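Heme-binding protein A (Haemophilus parasuis 29755, PDB 3TPA) probably binds glutathione or a related solute outside the cytoplasmic membrane, as a family 5 extracellular solute-binding protein, and delivers it for import. Local coordinates at residues N150-T155 against Q459-L464; T314-D319 against E470-N475. The protein carries 1 engineered substitution. All coordinates share one frame; numbering follows the deposited sequence.

Interaction 1 of 2, residues N150-T155 against Q459-L464; sequences NTPFIT and QTRAKL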
loop_
_atom_site.group_PDB
_atom_site.type_symbol
_atom_site.label_atom_id
_atom_site.label_comp_id
_atom_site.label_asym_id
_atom_site.label_seq_id
_atom_site.Cartn_x
_atom_site.Cartn_y
_atom_site.Cartn_z
ATOM N N ASN A 150 6.438 -12.560 13.789
ATOM C CA ASN A 150 5.615 -11.758 12.923
ATOM C C ASN A 150 5.822 -12.185 11.483
ATOM O O ASN A 150 6.734 -11.710 10.821
ATOM C CB ASN A 150 5.971 -10.278 13.068
ATOM C CG ASN A 150 5.101 -9.398 12.218
ATOM O OD1 ASN A 150 5.445 -9.075 11.082
ATOM N ND2 ASN A 150 3.958 -9.003 12.760
ATOM N N THR A 151 4.981 -13.088 11.000
ATOM C CA THR A 151 5.149 -13.614 9.648
ATOM C C THR A 151 5.205 -12.555 8.523
ATOM O O THR A 151 5.969 -12.700 7.564
ATOM C CB THR A 151 4.085 -14.662 9.343
ATOM O OG1 THR A 151 4.148 -15.669 10.357
ATOM C CG2 THR A 151 4.323 -15.290 7.973
ATOM N N PRO A 152 4.397 -11.495 8.629
ATOM C CA PRO A 152 4.409 -10.459 7.578
ATOM C C PRO A 152 5.745 -9.729 7.445
ATOM O O PRO A 152 5.990 -9.062 6.445
ATOM C CB PRO A 152 3.336 -9.481 8.055
ATOM C CG PRO A 152 2.394 -10.325 8.840
ATOM C CD PRO A 152 3.296 -11.284 9.584
ATOM N N PHE A 153 6.600 -9.848 8.452
ATOM C CA PHE A 153 7.893 -9.183 8.416
ATOM C C PHE A 153 8.691 -9.448 7.139
ATOM O O PHE A 153 9.331 -8.544 6.613
ATOM C CB PHE A 153 8.738 -9.553 9.642
ATOM C CG PHE A 153 10.062 -8.841 9.676
ATOM C CD1 PHE A 153 10.112 -7.469 9.884
ATOM C CD2 PHE A 153 11.252 -9.527 9.451
ATOM C CE1 PHE A 153 11.330 -6.796 9.887
ATOM C CE2 PHE A 153 12.471 -8.860 9.455
ATOM C CZ PHE A 153 12.509 -7.493 9.674
ATOM N N ILE A 154 8.677 -10.683 6.647
ATOM C CA ILE A 154 9.387 -10.989 5.392
ATOM C C ILE A 154 8.919 -10.093 4.223
ATOM O O ILE A 154 9.726 -9.628 3.404
ATOM C CB ILE A 154 9.325 -12.505 5.014
ATOM C CG1 ILE A 154 10.411 -12.838 3.978
ATOM C CG2 ILE A 154 7.931 -12.929 4.497
ATOM C CD1 ILE A 154 11.803 -12.399 4.386
ATOM N N THR A 155 7.623 -9.811 4.152
ATOM C CA THR A 155 7.142 -8.887 3.117
ATOM C C THR A 155 7.496 -7.433 3.428
ATOM O O THR A 155 7.763 -6.649 2.526
ATOM C CB THR A 155 5.641 -9.047 2.801
ATOM O OG1 THR A 155 4.886 -8.944 3.997
ATOM C CG2 THR A 155 5.365 -10.412 2.185
ATOM N N GLN A 459 -0.559 -21.973 3.674
ATOM C CA GLN A 459 -1.911 -22.532 3.667
ATOM C C GLN A 459 -2.516 -22.619 5.071
ATOM O O GLN A 459 -3.725 -22.559 5.243
ATOM C CB GLN A 459 -1.952 -23.904 2.982
ATOM C CG GLN A 459 -1.759 -23.844 1.474
ATOM C CD GLN A 459 -2.606 -22.762 0.804
ATOM O OE1 GLN A 459 -3.832 -22.734 0.938
ATOM N NE2 GLN A 459 -1.948 -21.869 0.076
ATOM N N THR A 460 -1.675 -22.780 6.078
ATOM C CA THR A 460 -2.202 -22.839 7.430
ATOM C C THR A 460 -2.732 -21.455 7.809
ATOM O O THR A 460 -3.817 -21.350 8.391
ATOM C CB THR A 460 -1.166 -23.370 8.466
ATOM O OG1 THR A 460 -0.746 -24.690 8.093
ATOM C CG2 THR A 460 -1.788 -23.438 9.874
ATOM N N ARG A 461 -1.979 -20.409 7.447
ATOM C CA ARG A 461 -2.409 -19.015 7.632
ATOM C C ARG A 461 -3.721 -18.705 6.899
ATOM O O ARG A 461 -4.626 -18.065 7.446
ATOM C CB ARG A 461 -1.340 -18.039 7.128
ATOM C CG ARG A 461 0.015 -18.133 7.805
ATOM C CD ARG A 461 0.923 -16.994 7.348
ATOM N NE ARG A 461 0.500 -15.742 7.955
ATOM C CZ ARG A 461 0.507 -14.559 7.363
ATOM N NH1 ARG A 461 0.938 -14.411 6.115
ATOM N NH2 ARG A 461 0.086 -13.506 8.041
ATOM N N ALA A 462 -3.819 -19.155 5.654
ATOM C CA ALA A 462 -4.989 -18.859 4.841
ATOM C C ALA A 462 -6.270 -19.376 5.482
ATOM O O ALA A 462 -7.283 -18.680 5.515
ATOM C CB ALA A 462 -4.824 -19.415 3.440
ATOM N N LYS A 463 -6.226 -20.595 6.002
ATOM C CA LYS A 463 -7.393 -21.171 6.654
ATOM C C LYS A 463 -7.737 -20.409 7.930
ATOM O O LYS A 463 -8.901 -20.176 8.236
ATOM C CB LYS A 463 -7.175 -22.651 6.962
ATOM C CG LYS A 463 -7.055 -23.525 5.716
ATOM C CD LYS A 463 -7.177 -25.007 6.075
ATOM C CE LYS A 463 -6.799 -25.912 4.908
ATOM N NZ LYS A 463 -5.326 -25.968 4.693
ATOM N N LEU A 464 -6.719 -20.009 8.675
ATOM C CA LEU A 464 -6.960 -19.240 9.887
ATOM C C LEU A 464 -7.638 -17.912 9.534
ATOM O O LEU A 464 -8.606 -17.513 10.181
ATOM C CB LEU A 464 -5.653 -19.011 10.662
ATOM C CG LEU A 464 -5.027 -20.223 11.374
ATOM C CD1 LEU A 464 -3.646 -19.866 11.894
ATOM C CD2 LEU A 464 -5.908 -20.744 12.522
#

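Interaction 2 of 2, residues T314-D319 against E470-N475; sequences TNPFPD and EIFQQN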
loop_
_atom_site.group_PDB
_atom_site.type_symbol
_atom_site.label_atom_id
_atom_site.label_comp_id
_atom_site.label_asym_id
_atom_site.label_seq_id
_atom_site.Cartn_x
_atom_site.Cartn_y
_atom_site.Cartn_z
ATOM N N THR A 314 -16.583 -8.115 -1.503
ATOM C CA THR A 314 -17.295 -9.176 -0.785
ATOM C C THR A 314 -16.570 -9.530 0.501
ATOM O O THR A 314 -17.201 -9.880 1.504
ATOM C CB THR A 314 -17.440 -10.433 -1.639
ATOM O OG1 THR A 314 -16.143 -10.901 -2.023
ATOM C CG2 THR A 314 -18.244 -10.116 -2.905
ATOM N N ASN A 315 -15.242 -9.446 0.448
ATOM C CA ASN A 315 -14.349 -9.656 1.590
ATOM C C ASN A 315 -13.771 -8.317 2.030
ATOM O O ASN A 315 -13.829 -7.328 1.272
ATOM C CB ASN A 315 -13.163 -10.528 1.168
ATOM C CG ASN A 315 -13.521 -12.007 1.035
ATOM O OD1 ASN A 315 -12.938 -12.865 1.694
ATOM N ND2 ASN A 315 -14.470 -12.304 0.154
ATOM N N PRO A 316 -13.162 -8.278 3.224
ATOM C CA PRO A 316 -12.499 -7.028 3.637
ATOM C C PRO A 316 -11.173 -6.744 2.909
ATOM O O PRO A 316 -10.551 -5.722 3.190
ATOM C CB PRO A 316 -12.236 -7.255 5.129
ATOM C CG PRO A 316 -12.180 -8.735 5.271
ATOM C CD PRO A 316 -13.162 -9.284 4.300
ATOM N N PHE A 317 -10.749 -7.648 2.026
ATOM C CA PHE A 317 -9.603 -7.434 1.164
ATOM C C PHE A 317 -9.852 -8.106 -0.183
ATOM O O PHE A 317 -10.614 -9.061 -0.252
ATOM C CB PHE A 317 -8.296 -7.931 1.802
ATOM C CG PHE A 317 -8.437 -9.195 2.611
ATOM C CD1 PHE A 317 -8.745 -10.399 2.006
ATOM C CD2 PHE A 317 -8.236 -9.177 3.983
ATOM C CE1 PHE A 317 -8.854 -11.567 2.761
ATOM C CE2 PHE A 317 -8.347 -10.338 4.737
ATOM C CZ PHE A 317 -8.661 -11.532 4.125
ATOM N N PRO A 318 -9.232 -7.599 -1.261
ATOM C CA PRO A 318 -9.464 -8.177 -2.596
ATOM C C PRO A 318 -8.848 -9.568 -2.753
ATOM O O PRO A 318 -8.071 -10.016 -1.903
ATOM C CB PRO A 318 -8.776 -7.177 -3.539
ATOM C CG PRO A 318 -7.692 -6.591 -2.706
ATOM C CD PRO A 318 -8.277 -6.482 -1.308
ATOM N N ASP A 319 -9.178 -10.236 -3.855
ATOM C CA ASP A 319 -8.766 -11.613 -4.037
ATOM C C ASP A 319 -7.278 -11.792 -4.307
ATOM O O ASP A 319 -6.819 -12.920 -4.426
ATOM C CB ASP A 319 -9.622 -12.326 -5.103
ATOM C CG ASP A 319 -9.315 -11.879 -6.545
ATOM O OD1 ASP A 319 -8.559 -10.917 -6.772
ATOM O OD2 ASP A 319 -9.871 -12.515 -7.468
ATOM N N GLU A 470 -14.880 -15.088 8.579
ATOM C CA GLU A 470 -16.254 -15.572 8.739
ATOM C C GLU A 470 -16.875 -15.050 10.039
ATOM O O GLU A 470 -18.059 -14.713 10.091
ATOM C CB GLU A 470 -16.300 -17.104 8.688
ATOM C CG GLU A 470 -16.039 -17.691 7.301
ATOM C CD GLU A 470 -17.315 -18.094 6.568
ATOM O OE1 GLU A 470 -18.422 -17.750 7.032
ATOM O OE2 GLU A 470 -17.210 -18.765 5.517
ATOM N N ILE A 471 -16.073 -14.971 11.095
ATOM C CA ILE A 471 -16.560 -14.430 12.365
ATOM C C ILE A 471 -16.855 -12.934 12.240
ATOM O O ILE A 471 -17.929 -12.445 12.639
ATOM C CB ILE A 471 -15.558 -14.668 13.517
ATOM C CG1 ILE A 471 -15.483 -16.158 13.875
ATOM C CG2 ILE A 471 -15.933 -13.827 14.744
ATOM C CD1 ILE A 471 -14.321 -16.514 14.816
ATOM N N PHE A 472 -15.899 -12.203 11.684
ATOM C CA PHE A 472 -16.127 -10.785 11.367
ATOM C C PHE A 472 -17.417 -10.577 10.552
ATOM O O PHE A 472 -18.239 -9.724 10.875
ATOM C CB PHE A 472 -14.940 -10.192 10.601
ATOM C CG PHE A 472 -15.333 -9.089 9.657
ATOM C CD1 PHE A 472 -15.611 -7.810 10.133
ATOM C CD2 PHE A 472 -15.468 -9.340 8.290
ATOM C CE1 PHE A 472 -15.989 -6.784 9.239
ATOM C CE2 PHE A 472 -15.858 -8.340 7.411
ATOM C CZ PHE A 472 -16.115 -7.060 7.884
ATOM N N GLN A 473 -17.598 -11.359 9.495
ATOM C CA GLN A 473 -18.773 -11.181 8.624
ATOM C C GLN A 473 -20.093 -11.428 9.358
ATOM O O GLN A 473 -21.038 -10.672 9.198
ATOM C CB GLN A 473 -18.672 -12.064 7.371
ATOM C CG GLN A 473 -19.744 -11.773 6.288
ATOM C CD GLN A 473 -19.542 -10.433 5.556
ATOM O OE1 GLN A 473 -18.831 -9.552 6.027
ATOM N NE2 GLN A 473 -20.167 -10.292 4.394
ATOM N N GLN A 474 -20.131 -12.478 10.182
ATOM C CA GLN A 474 -21.300 -12.816 10.992
ATOM C C GLN A 474 -21.748 -11.647 11.870
ATOM O O GLN A 474 -22.928 -11.483 12.154
ATOM C CB GLN A 474 -20.985 -14.041 11.874
ATOM C CG GLN A 474 -20.945 -15.358 11.102
ATOM C CD GLN A 474 -20.346 -16.521 11.890
ATOM O OE1 GLN A 474 -19.589 -16.331 12.847
ATOM N NE2 GLN A 474 -20.676 -17.738 11.471
ATOM N N ASN A 475 -20.788 -10.845 12.312
ATOM C CA ASN A 475 -21.046 -9.746 13.233
ATOM C C ASN A 475 -21.175 -8.383 12.566
ATOM O O ASN A 475 -21.617 -7.426 13.194
ATOM C CB ASN A 475 -19.960 -9.713 14.310
ATOM C CG ASN A 475 -20.098 -10.849 15.267
ATOM O OD1 ASN A 475 -20.963 -10.825 16.128
ATOM N ND2 ASN A 475 -19.293 -11.880 15.090
HETATM O O HOH W 1 -16.988 -8.830 3.847
HETATM O O HOH W 2 -19.313 -7.808 2.588
#

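Interaction 1 of 2, residues N150-T155 against Q459-L464
Thr151 OG1 hydrogen-bonds Ile455 O, with Ala453 O as a weak second partner of the same hydroxyl, an arrangement consistent with the rotamer that turns its methyl to Arg461. With chi1 at -55°, OG1 lies beside the backbone N, which leaves CG2 anti to that nitrogen and directed at the arginine. The methyl rests over one face of the guanidinium, 3.6 Å above its plane and displaced toward the rim; its nearest atom there is Arg461 NE, 3.8 Å from Thr151 CG2. The two side chains pass in opposite directions, so the arginine's CD methylene also comes within 3.9 Å of Thr151 CG2. Pro152 approaches at a slant, its CG 4.0 Å from Arg461 NH2. Under these apolar groups NE and NH1 of the guanidinium are hydrogen-bonded, to Ala452 O and in a salt bridge to Asp418, and NH2 has a weak bond to Tyr465 OH. Anchors on several nitrogens should fix the rotation of the flat group.

The contact joins two parts of the fold of family 5 solute-binding proteins. Residues 150-155 follow the hairpin 131-136/141-146 of an antiparallel sheet, whereas helix 458-475 leads into strand 478-491 of the six-stranded mixed sheet. A type I turn from Asn150 to Phe153 brings Thr151 and Pro152 to the arginine, closed by the 3.0 Å bond from Phe153 N to Asn150 O. Just beyond it, Thr155 OG1 donates to Pro152 O over 2.7 Å, reaching a lone pair in the carbonyl plane at a C=O...O angle of 133°. Further along, Ile154 and Thr155 pack against Val53 of strand 53-63.

Interaction 2 of 2, residues T314-D319 against E470-N475
Pro316 and Phe472 meet obliquely, the pyrrolidine CD lying 4.2 Å from ring atom CE2 of Phe472, an apolar contact made at a slant to the aromatic ring. The same proline serves a second ring: its CG stands 4.1 Å above the plane of the Phe317 ring, offset toward the rim. Beside Phe472, Gln473 extends from the helix with CG anti to its backbone N (chi1 -170°) and then bends at chi2, which brings its amide toward the loop. It stops short of direct bonding, NE2 remaining 4.2 Å from Thr314 O, and water fills the interval. One water lies 2.6 Å from Thr314 O and 2.9 Å from Gln473 OE1. A second accepts from Gln473 NE2 at 3.2 Å and also approaches Thr314 O. The amide is steadied further by a bond from NE2 to Pro329 O, while Gln330 NE2 donates to Thr314 O. Phe472 is embedded among Phe427, Phe445 of helix 443-453, and Ile478 and Pro480 of strand 478-491; two residues after Pro316, Pro318 packs on Leu269 of strand 261-276.

In the fold
Both contacts draw on helix 458-475, interaction 1 through its early turns and interaction 2 through its last. Their centres are 17 Å apart, and about 7 Å separates their nearest atoms, so they do not touch. Along the chain the segments alternate: 150-155, 314-319, 459-464, 470-475. Shared neighbours link them instead. Leu448 of helix 443-453 is touched by Leu464 and by Ile471, and the loop that runs on from 314-319 returns to the helix, with Leu322 against Arg461 and Tyr331 OH hydrogen-bonded to Gln473 O. The loop after strand 310-312 thus reaches the helix at both contacts, while residues 150-155, which follow the antiparallel sheet, meet it near Arg461.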